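Local coordinates for peptidase M14, carboxypeptidase A (Thermoplasmatales archaeon SCGC AB-540-F20, PDB 4XED), which contributes a calcium-binding PKD domain of beta-sandwich fold to an archaeal M14-like peptidase, probably as an accessory module, perhaps for binding protein partners, at residues Asn4-Gly18 against Asp82-Thr96. Numbering follows the deposited sequence. Where two conformers were deposited one is given.
Sequences NDPPNIPNVTGPTNG and DILNYESSWGTLEVT. With CA (calcium ion), chain B.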
loop_
_atom_site.group_PDB
_atom_site.type_symbol
_atom_site.label_atom_id
_atom_site.label_comp_id
_atom_site.label_asym_id
_atom_site.label_seq_id
_atom_site.Cartn_x
_atom_site.Cartn_y
_atom_site.Cartn_z
ATOM N N ASN A 4 7.685 -13.475 18.033
ATOM C CA ASN A 4 6.999 -12.902 16.872
ATOM C C ASN A 4 7.878 -11.930 16.125
ATOM O O ASN A 4 8.621 -11.142 16.726
ATOM C CB ASN A 4 5.727 -12.213 17.312
ATOM C CG ASN A 4 4.945 -11.683 16.163
ATOM O OD1 ASN A 4 4.714 -12.391 15.192
ATOM N ND2 ASN A 4 4.519 -10.434 16.261
ATOM N N ASP A 5 7.787 -11.983 14.803
ATOM C CA ASP A 5 8.498 -11.037 13.926
ATOM C C ASP A 5 7.492 -10.153 13.204
ATOM O O ASP A 5 6.380 -10.588 12.944
ATOM C CB ASP A 5 9.336 -11.829 12.911
ATOM C CG ASP A 5 10.226 -12.857 13.573
ATOM O OD1 ASP A 5 11.137 -12.435 14.313
ATOM O OD2 ASP A 5 9.996 -14.087 13.376
ATOM N N PRO A 6 7.896 -8.924 12.838
ATOM C CA PRO A 6 6.975 -8.056 12.096
ATOM C C PRO A 6 6.894 -8.469 10.646
ATOM O O PRO A 6 7.788 -9.156 10.133
ATOM C CB PRO A 6 7.619 -6.673 12.212
ATOM C CG PRO A 6 9.063 -6.961 12.260
ATOM C CD PRO A 6 9.221 -8.289 12.991
ATOM N N PRO A 7 5.823 -8.048 9.962
ATOM C CA PRO A 7 5.779 -8.343 8.538
ATOM C C PRO A 7 6.946 -7.710 7.808
ATOM O O PRO A 7 7.542 -6.705 8.249
ATOM C CB PRO A 7 4.462 -7.697 8.081
ATOM C CG PRO A 7 3.622 -7.613 9.303
ATOM C CD PRO A 7 4.607 -7.333 10.409
ATOM N N ASN A 8 7.260 -8.323 6.672
ATOM C CA ASN A 8 8.180 -7.719 5.731
ATOM C C ASN A 8 7.609 -6.433 5.150
ATOM O O ASN A 8 6.407 -6.172 5.203
ATOM C CB ASN A 8 8.538 -8.747 4.679
ATOM C CG ASN A 8 9.330 -9.865 5.278
ATOM O OD1 ASN A 8 10.340 -9.626 5.924
ATOM N ND2 ASN A 8 8.833 -11.077 5.161
ATOM N N ILE A 9 8.465 -5.618 4.580
ATOM C CA ILE A 9 8.021 -4.378 4.004
ATOM C C ILE A 9 7.170 -4.664 2.766
ATOM O O ILE A 9 7.586 -5.419 1.860
ATOM C CB ILE A 9 9.242 -3.556 3.585
ATOM C CG1 ILE A 9 10.103 -3.233 4.793
ATOM C CG2 ILE A 9 8.814 -2.291 2.945
ATOM C CD1 ILE A 9 11.431 -2.567 4.477
ATOM N N PRO A 10 5.993 -4.018 2.660
ATOM C CA PRO A 10 5.176 -4.283 1.480
ATOM C C PRO A 10 5.760 -3.797 0.176
ATOM O O PRO A 10 6.511 -2.818 0.125
ATOM C CB PRO A 10 3.871 -3.536 1.784
ATOM C CG PRO A 10 3.805 -3.504 3.299
ATOM C CD PRO A 10 5.216 -3.301 3.700
ATOM N N ASN A 11 5.349 -4.486 -0.876
ATOM C CA ASN A 11 5.602 -4.084 -2.245
ATOM C C ASN A 11 4.331 -3.462 -2.831
ATOM O O ASN A 11 3.229 -3.943 -2.590
ATOM C CB ASN A 11 6.005 -5.305 -3.070
ATOM C CG ASN A 11 7.341 -5.849 -2.690
ATOM O OD1 ASN A 11 8.377 -5.307 -3.094
ATOM N ND2 ASN A 11 7.344 -6.850 -1.816
ATOM N N VAL A 12 4.528 -2.421 -3.654
ATOM C CA VAL A 12 3.466 -1.696 -4.343
ATOM C C VAL A 12 3.808 -1.550 -5.823
ATOM O O VAL A 12 4.831 -0.941 -6.130
ATOM C CB VAL A 12 3.295 -0.253 -3.767
ATOM C CG1 VAL A 12 2.115 0.441 -4.431
ATOM C CG2 VAL A 12 3.220 -0.243 -2.244
ATOM N N THR A 13 3.000 -2.102 -6.723
ATOM C CA THR A 13 3.237 -1.883 -8.147
ATOM C C THR A 13 1.993 -1.326 -8.819
ATOM O O THR A 13 0.869 -1.647 -8.437
ATOM C CB THR A 13 3.727 -3.178 -8.889
ATOM O OG1 THR A 13 2.733 -4.199 -8.805
ATOM C CG2 THR A 13 5.025 -3.682 -8.294
ATOM N N GLY A 14 2.206 -0.522 -9.850
ATOM C CA GLY A 14 1.112 0.012 -10.638
ATOM C C GLY A 14 1.667 1.172 -11.438
ATOM O O GLY A 14 2.878 1.412 -11.449
ATOM N N PRO A 15 0.779 1.877 -12.163
ATOM C CA PRO A 15 1.231 2.961 -13.045
ATOM C C PRO A 15 1.883 4.103 -12.272
ATOM O O PRO A 15 1.351 4.573 -11.263
ATOM C CB PRO A 15 -0.050 3.430 -13.701
ATOM C CG PRO A 15 -1.007 2.414 -13.492
ATOM C CD PRO A 15 -0.652 1.619 -12.287
ATOM N N THR A 16 3.011 4.585 -12.779
ATOM C CA THR A 16 3.760 5.659 -12.116
ATOM C C THR A 16 3.571 7.004 -12.795
ATOM O O THR A 16 4.126 8.008 -12.344
ATOM C CB THR A 16 5.263 5.337 -12.000
ATOM O OG1 THR A 16 5.784 5.215 -13.307
ATOM C CG2 THR A 16 5.511 4.058 -11.225
ATOM N N ASN A 17 2.836 7.010 -13.901
ATOM C CA ASN A 17 2.460 8.243 -14.581
ATOM C C ASN A 17 1.092 7.998 -15.168
ATOM O O ASN A 17 0.786 6.897 -15.623
ATOM C CB ASN A 17 3.469 8.602 -15.675
ATOM C CG ASN A 17 3.522 10.093 -15.957
ATOM O OD1 ASN A 17 2.486 10.747 -16.140
ATOM N ND2 ASN A 17 4.733 10.647 -15.976
ATOM N N GLY A 18 0.255 9.012 -15.132
ATOM C CA GLY A 18 -1.071 8.897 -15.685
ATOM C C GLY A 18 -1.691 10.244 -15.912
ATOM O O GLY A 18 -1.017 11.285 -15.884
ATOM N N ASP A 82 0.994 -7.280 11.800
ATOM C CA ASP A 82 0.370 -8.553 12.040
ATOM C C ASP A 82 -0.698 -8.481 13.140
ATOM O O ASP A 82 -1.027 -7.421 13.610
ATOM C CB ASP A 82 1.440 -9.618 12.318
ATOM C CG ASP A 82 2.281 -9.367 13.563
ATOM O OD1 ASP A 82 1.914 -8.570 14.439
ATOM O OD2 ASP A 82 3.327 -10.047 13.678
ATOM N N ILE A 83 -1.241 -9.635 13.537
ATOM C CA ILE A 83 -2.337 -9.695 14.484
ATOM C C ILE A 83 -1.899 -9.214 15.855
ATOM O O ILE A 83 -2.716 -8.678 16.604
ATOM C CB ILE A 83 -2.917 -11.134 14.565
ATOM C CG1 ILE A 83 -3.393 -11.568 13.178
ATOM C CG2 ILE A 83 -4.035 -11.236 15.586
ATOM C CD1 ILE A 83 -4.296 -10.535 12.446
ATOM N N LEU A 84 -0.620 -9.380 16.176
ATOM C CA LEU A 84 -0.021 -8.841 17.397
ATOM C C LEU A 84 0.408 -7.373 17.292
ATOM O O LEU A 84 1.026 -6.831 18.206
ATOM C CB LEU A 84 1.165 -9.720 17.811
ATOM C CG LEU A 84 0.772 -11.120 18.319
ATOM C CD1 LEU A 84 1.966 -12.039 18.350
ATOM C CD2 LEU A 84 0.088 -11.105 19.698
ATOM N N ASN A 85 0.062 -6.731 16.183
ATOM C CA ASN A 85 0.272 -5.301 15.987
ATOM C C ASN A 85 1.727 -4.877 15.838
ATOM O O ASN A 85 2.040 -3.695 15.997
ATOM C CB ASN A 85 -0.502 -4.489 17.031
ATOM C CG ASN A 85 -1.976 -4.721 16.911
ATOM O OD1 ASN A 85 -2.542 -4.557 15.837
ATOM N ND2 ASN A 85 -2.605 -5.150 17.999
ATOM N N TYR A 86 2.572 -5.828 15.443
ATOM C CA TYR A 86 3.973 -5.553 15.157
ATOM C C TYR A 86 4.026 -5.001 13.729
ATOM O O TYR A 86 3.597 -5.671 12.785
ATOM C CB TYR A 86 4.762 -6.842 15.298
ATOM C CG TYR A 86 6.221 -6.730 15.700
ATOM C CD1 TYR A 86 6.842 -5.516 15.911
ATOM C CD2 TYR A 86 6.977 -7.879 15.876
ATOM C CE1 TYR A 86 8.189 -5.455 16.303
ATOM C CE2 TYR A 86 8.320 -7.836 16.266
ATOM C CZ TYR A 86 8.919 -6.618 16.462
ATOM O OH TYR A 86 10.244 -6.561 16.844
ATOM N N GLU A 87 4.547 -3.783 13.589
ATOM C CA GLU A 87 4.466 -3.071 12.322
ATOM C C GLU A 87 5.748 -3.127 11.502
ATOM O O GLU A 87 6.853 -2.983 12.024
ATOM C CB GLU A 87 4.124 -1.589 12.552
ATOM C CG GLU A 87 2.757 -1.278 13.189
ATOM C CD GLU A 87 2.365 0.228 13.195
ATOM O OE1 GLU A 87 2.797 0.997 12.295
ATOM O OE2 GLU A 87 1.583 0.632 14.086
ATOM N N SER A 88 5.585 -3.255 10.186
ATOM C CA SER A 88 6.676 -3.160 9.220
ATOM C C SER A 88 7.073 -1.717 8.920
ATOM O O SER A 88 6.411 -0.776 9.301
ATOM C CB SER A 88 6.252 -3.818 7.911
ATOM O OG SER A 88 5.402 -2.974 7.149
ATOM N N SER A 89 8.169 -1.583 8.185
ATOM C CA SER A 89 8.535 -0.340 7.520
ATOM C C SER A 89 7.668 -0.113 6.267
ATOM O O SER A 89 6.861 -0.961 5.923
ATOM C CB SER A 89 10.027 -0.332 7.193
ATOM O OG SER A 89 10.751 -0.091 8.369
ATOM N N TRP A 90 7.863 1.001 5.578
ATOM C CA TRP A 90 7.010 1.341 4.467
ATOM C C TRP A 90 7.631 0.960 3.133
ATOM O O TRP A 90 8.828 1.221 2.892
ATOM C CB TRP A 90 6.857 2.844 4.400
ATOM C CG TRP A 90 6.245 3.578 5.534
ATOM C CD1 TRP A 90 6.885 4.199 6.560
ATOM C CD2 TRP A 90 4.854 3.866 5.685
ATOM N NE1 TRP A 90 5.973 4.845 7.348
ATOM C CE2 TRP A 90 4.716 4.666 6.834
ATOM C CE3 TRP A 90 3.711 3.531 4.965
ATOM C CZ2 TRP A 90 3.491 5.142 7.273
ATOM C CZ3 TRP A 90 2.478 4.036 5.398
ATOM C CH2 TRP A 90 2.395 4.827 6.543
ATOM N N GLY A 91 6.821 0.413 2.237
ATOM C CA GLY A 91 7.168 0.320 0.830
ATOM C C GLY A 91 6.603 1.547 0.146
ATOM O O GLY A 91 5.602 2.107 0.616
ATOM N N THR A 92 7.245 2.018 -0.919
ATOM C CA THR A 92 6.836 3.262 -1.567
ATOM C C THR A 92 6.921 3.194 -3.087
ATOM O O THR A 92 7.791 2.497 -3.657
ATOM C CB THR A 92 7.667 4.486 -1.073
ATOM O OG1 THR A 92 8.938 4.544 -1.723
ATOM C CG2 THR A 92 7.880 4.481 0.441
ATOM N N LEU A 93 6.009 3.924 -3.731
ATOM C CA LEU A 93 5.983 4.092 -5.183
ATOM C C LEU A 93 5.571 5.512 -5.484
ATOM O O LEU A 93 4.527 5.973 -5.026
ATOM C CB LEU A 93 4.958 3.142 -5.791
ATOM C CG LEU A 93 4.904 3.079 -7.314
ATOM C CD1 LEU A 93 6.174 2.490 -7.934
ATOM C CD2 LEU A 93 3.683 2.304 -7.793
ATOM N N GLU A 94 6.366 6.192 -6.308
ATOM C CA GLU A 94 6.080 7.577 -6.701
ATOM C C GLU A 94 5.231 7.606 -7.975
ATOM O O GLU A 94 5.624 7.051 -9.010
ATOM C CB GLU A 94 7.397 8.309 -6.893
ATOM C CG GLU A 94 7.291 9.718 -7.339
ATOM C CD GLU A 94 8.571 10.190 -8.026
ATOM O OE1 GLU A 94 8.766 9.897 -9.245
ATOM O OE2 GLU A 94 9.374 10.841 -7.329
ATOM N N VAL A 95 4.089 8.278 -7.895
ATOM C CA VAL A 95 3.147 8.352 -9.012
ATOM C C VAL A 95 2.996 9.811 -9.440
ATOM O O VAL A 95 2.647 10.684 -8.635
ATOM C CB VAL A 95 1.790 7.831 -8.552
ATOM C CG1 VAL A 95 0.772 7.931 -9.648
ATOM C CG2 VAL A 95 1.925 6.356 -8.109
ATOM N N THR A 96 3.264 10.077 -10.714
ATOM C CA THR A 96 3.208 11.432 -11.269
ATOM C C THR A 96 1.915 11.636 -12.067
ATOM O O THR A 96 1.553 10.835 -12.907
ATOM C CB THR A 96 4.433 11.701 -12.162
ATOM O OG1 THR A 96 5.620 11.525 -11.378
ATOM C CG2 THR A 96 4.406 13.091 -12.709
HETATM CA CA CA B . 4.488 -11.916 12.804
HETATM O O HOH W 1 9.788 -4.057 8.302
#
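From Pro6 beside Tyr86 to Asn17 beside Thr96 the two segments run alongside each other; strand 11-13 and strand 91-96 point the same way, 20° apart, with axes 6.0 Å from each other at closest. Beyond strand 11-13 the chains meet in one backbone bridge, Asn17 with Thr96, held by Thr96 N to Thr16 O (2.8 Å) and Gly18 N to Thr96 O. Midway, Gly91 CA lies 3.3 Å from Pro10 O in a CA-H...O contact; glycine suits this spot because a CB would run into that oxygen. In the PKD beta-sandwich these are edge strands of different sheets: 11-13 pairs with 24-29, and 91-97 with 72-82. Branched and aliphatic, Val12 and Leu93 suit the space between sheets, Val12 CG1 packing against Leu93 CB, while Thr16 lays its methyl CG2 against Leu93 CD1. Ile9 CG2 packs over the peptide joining Trp90 to Gly91. Pro6, whose puckered ring offers aliphatic C-H groups, covers one face of Tyr86, its CD 3.9 Å from the ring centroid in a CH-pi contact, and Asn4 O sits at the ring edge. With chi1 at -176°, Asn4 extends its amide to the calcium ion, and one group does two jobs: OD1 binds the metal at 2.5 Å, and ND2 donates to the syn side of Asp82 OD2 at 2.9 Å. The Asp82 carboxylate likewise divides its oxygens: OD2 also binds calcium (2.4 Å), as does Asp5 O, with Asp32, Asn34 and Asp36 completing the site, whereas OD1 accepts a hydrogen bond from Tyr86 N (3.0 Å), just past the type I turn Asp82-Asn85.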